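PDB 3GJA: CytC3 from Streptomyces, which is a nonheme iron halogenase, probably chlorinating an unactivated carbon of a carrier-protein-bound amino acid by a reaction dependent on iron(II), oxygen and 2-oxoglutarate. Local coordinates for residues A[38-43]-A[77-82]. Residues are numbered along the deposited sequence; the frame is centred on the assembly and turned at random.
Sequences TRRWNI and LAEHIM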
loop_
_atom_site.group_PDB
_atom_site.type_symbol
_atom_site.label_atom_id
_atom_site.label_comp_id
_atom_site.label_asym_id
_atom_site.label_seq_id
_atom_site.Cartn_x
_atom_site.Cartn_y
_atom_site.Cartn_z
ATOM N N THR A 38 -7.406 -11.519 12.114
ATOM C CA THR A 38 -7.311 -12.933 11.773
ATOM C C THR A 38 -8.624 -13.421 11.188
ATOM O O THR A 38 -8.641 -14.134 10.182
ATOM C CB THR A 38 -6.921 -13.792 13.014
ATOM O OG1 THR A 38 -5.542 -13.561 13.335
ATOM C CG2 THR A 38 -7.118 -15.281 12.741
ATOM N N ARG A 39 -9.724 -13.024 11.815
ATOM C CA ARG A 39 -11.050 -13.408 11.355
ATOM C C ARG A 39 -11.240 -12.975 9.896
ATOM O O ARG A 39 -11.725 -13.745 9.071
ATOM C CB ARG A 39 -12.117 -12.742 12.225
ATOM C CG ARG A 39 -13.394 -13.551 12.365
ATOM C CD ARG A 39 -14.597 -12.689 12.761
ATOM N NE ARG A 39 -15.225 -12.082 11.588
ATOM C CZ ARG A 39 -15.089 -10.809 11.239
ATOM N NH1 ARG A 39 -14.354 -9.999 11.981
ATOM N NH2 ARG A 39 -15.668 -10.355 10.142
ATOM N N ARG A 40 -10.859 -11.734 9.593
ATOM C CA ARG A 40 -10.984 -11.182 8.237
ATOM C C ARG A 40 -10.087 -11.905 7.239
ATOM O O ARG A 40 -10.521 -12.285 6.152
ATOM C CB ARG A 40 -10.626 -9.690 8.242
ATOM C CG ARG A 40 -11.679 -8.812 8.874
ATOM C CD ARG A 40 -11.168 -7.421 9.194
ATOM N NE ARG A 40 -12.268 -6.588 9.671
ATOM C CZ ARG A 40 -13.013 -5.812 8.889
ATOM N NH1 ARG A 40 -12.768 -5.747 7.585
ATOM N NH2 ARG A 40 -14.025 -5.126 9.407
ATOM N N TRP A 41 -8.827 -12.086 7.615
ATOM C CA TRP A 41 -7.868 -12.760 6.755
ATOM C C TRP A 41 -8.317 -14.184 6.464
ATOM O O TRP A 41 -8.057 -14.708 5.379
ATOM C CB TRP A 41 -6.488 -12.769 7.416
ATOM C CG TRP A 41 -5.454 -13.572 6.694
ATOM C CD1 TRP A 41 -4.580 -14.460 7.254
ATOM C CD2 TRP A 41 -5.170 -13.564 5.286
ATOM N NE1 TRP A 41 -3.771 -15.007 6.287
ATOM C CE2 TRP A 41 -4.110 -14.479 5.070
ATOM C CE3 TRP A 41 -5.705 -12.875 4.188
ATOM C CZ2 TRP A 41 -3.575 -14.726 3.797
ATOM C CZ3 TRP A 41 -5.169 -13.120 2.916
ATOM C CH2 TRP A 41 -4.115 -14.040 2.736
ATOM N N ASN A 42 -8.987 -14.813 7.430
ATOM C CA ASN A 42 -9.455 -16.180 7.229
ATOM C C ASN A 42 -10.442 -16.189 6.067
ATOM O O ASN A 42 -10.469 -17.118 5.262
ATOM C CB ASN A 42 -10.126 -16.738 8.497
ATOM C CG ASN A 42 -9.131 -17.049 9.608
ATOM O OD1 ASN A 42 -7.960 -17.340 9.351
ATOM N ND2 ASN A 42 -9.601 -17.013 10.852
ATOM N N ILE A 43 -11.251 -15.146 5.978
ATOM C CA ILE A 43 -12.223 -15.058 4.898
ATOM C C ILE A 43 -11.529 -14.647 3.602
ATOM O O ILE A 43 -11.625 -15.346 2.589
ATOM C CB ILE A 43 -13.348 -14.051 5.257
ATOM C CG1 ILE A 43 -14.109 -14.561 6.489
ATOM C CG2 ILE A 43 -14.304 -13.884 4.081
ATOM C CD1 ILE A 43 -15.068 -13.573 7.103
ATOM N N LEU A 77 -11.611 -6.175 1.598
ATOM C CA LEU A 77 -10.429 -5.439 1.176
ATOM C C LEU A 77 -10.850 -4.028 0.783
ATOM O O LEU A 77 -10.099 -3.070 0.977
ATOM C CB LEU A 77 -9.749 -6.153 0.005
ATOM C CG LEU A 77 -8.441 -6.906 0.276
ATOM C CD1 LEU A 77 -8.407 -7.468 1.695
ATOM C CD2 LEU A 77 -8.277 -8.004 -0.766
ATOM N N ALA A 78 -12.061 -3.902 0.245
ATOM C CA ALA A 78 -12.587 -2.591 -0.137
ATOM C C ALA A 78 -12.709 -1.770 1.144
ATOM O O ALA A 78 -12.363 -0.588 1.182
ATOM C CB ALA A 78 -13.955 -2.733 -0.804
ATOM N N GLU A 79 -13.190 -2.415 2.200
ATOM C CA GLU A 79 -13.350 -1.750 3.481
ATOM C C GLU A 79 -11.997 -1.438 4.118
ATOM O O GLU A 79 -11.811 -0.373 4.709
ATOM C CB GLU A 79 -14.159 -2.628 4.434
ATOM C CG GLU A 79 -14.348 -1.998 5.797
ATOM C CD GLU A 79 -14.927 -2.956 6.807
ATOM O OE1 GLU A 79 -15.311 -4.075 6.413
ATOM O OE2 GLU A 79 -14.999 -2.588 7.997
ATOM N N HIS A 80 -11.054 -2.371 4.000
ATOM C CA HIS A 80 -9.730 -2.177 4.585
ATOM C C HIS A 80 -9.079 -0.874 4.130
ATOM O O HIS A 80 -8.610 -0.099 4.955
ATOM C CB HIS A 80 -8.805 -3.353 4.241
ATOM C CG HIS A 80 -7.593 -3.440 5.118
ATOM N ND1 HIS A 80 -7.601 -4.093 6.333
ATOM C CD2 HIS A 80 -6.354 -2.908 4.987
ATOM C CE1 HIS A 80 -6.421 -3.958 6.911
ATOM N NE2 HIS A 80 -5.645 -3.241 6.116
ATOM N N ILE A 81 -9.059 -0.617 2.824
ATOM C CA ILE A 81 -8.418 0.606 2.336
ATOM C C ILE A 81 -9.178 1.884 2.704
ATOM O O ILE A 81 -8.613 2.978 2.662
ATOM C CB ILE A 81 -8.165 0.545 0.789
ATOM C CG1 ILE A 81 -9.480 0.397 0.019
ATOM C CG2 ILE A 81 -7.252 -0.632 0.461
ATOM C CD1 ILE A 81 -10.055 1.712 -0.465
ATOM N N MET A 82 -10.444 1.732 3.094
ATOM C CA MET A 82 -11.293 2.861 3.490
ATOM C C MET A 82 -11.236 3.140 4.996
ATOM O O MET A 82 -11.704 4.177 5.463
ATOM C CB MET A 82 -12.756 2.581 3.104
ATOM C CG MET A 82 -13.063 2.645 1.608
ATOM S SD MET A 82 -12.703 4.284 0.913
ATOM C CE MET A 82 -14.190 5.212 1.375
HETATM O O HOH W 1 -10.279 -5.867 6.374
#
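Glu79 OE2 is held by two arginines, Arg40 of helix 34-49 through NH2 at 3.1 Å and Arg83, in a salt-bridge cluster linking two helices packed against the antiparallel sheet of the cupin-type beta barrel. The helices stand well apart: Arg40 and Leu77, the nearest pair by backbone, have CA atoms 9.1 Å from each other, and long side chains span the gap. Arg40 reaches over with its chain extended from CG to NE. Glu79 answers with CG anti to its backbone nitrogen (chi1 179°) and the rest of the chain drawn out, and the two side chains cross at about a right angle. The carboxylate sits at the guanidinium edge carrying NH1 and NH2, but the two planes are 72° apart, and NH2 meets OE2 from above the carboxylate plane. Glu79 OE1 receives weak bonds from both terminal nitrogens of Arg40, NH1 at 3.3 Å and NH2 at 3.4 Å. At the other end of the guanidinium, NE pairs with Glu36, one turn earlier on the helix, which should limit rotation of the group. Two acidic partners would also be expected to stabilise its positive charge. His80, whose NE2 bonds Thr151 OG1 on the sheet, joins through a water: this accepts from Arg40 NH1 at 2.8 Å and lies in the imidazole plane, 3.2 Å from His80 ND1.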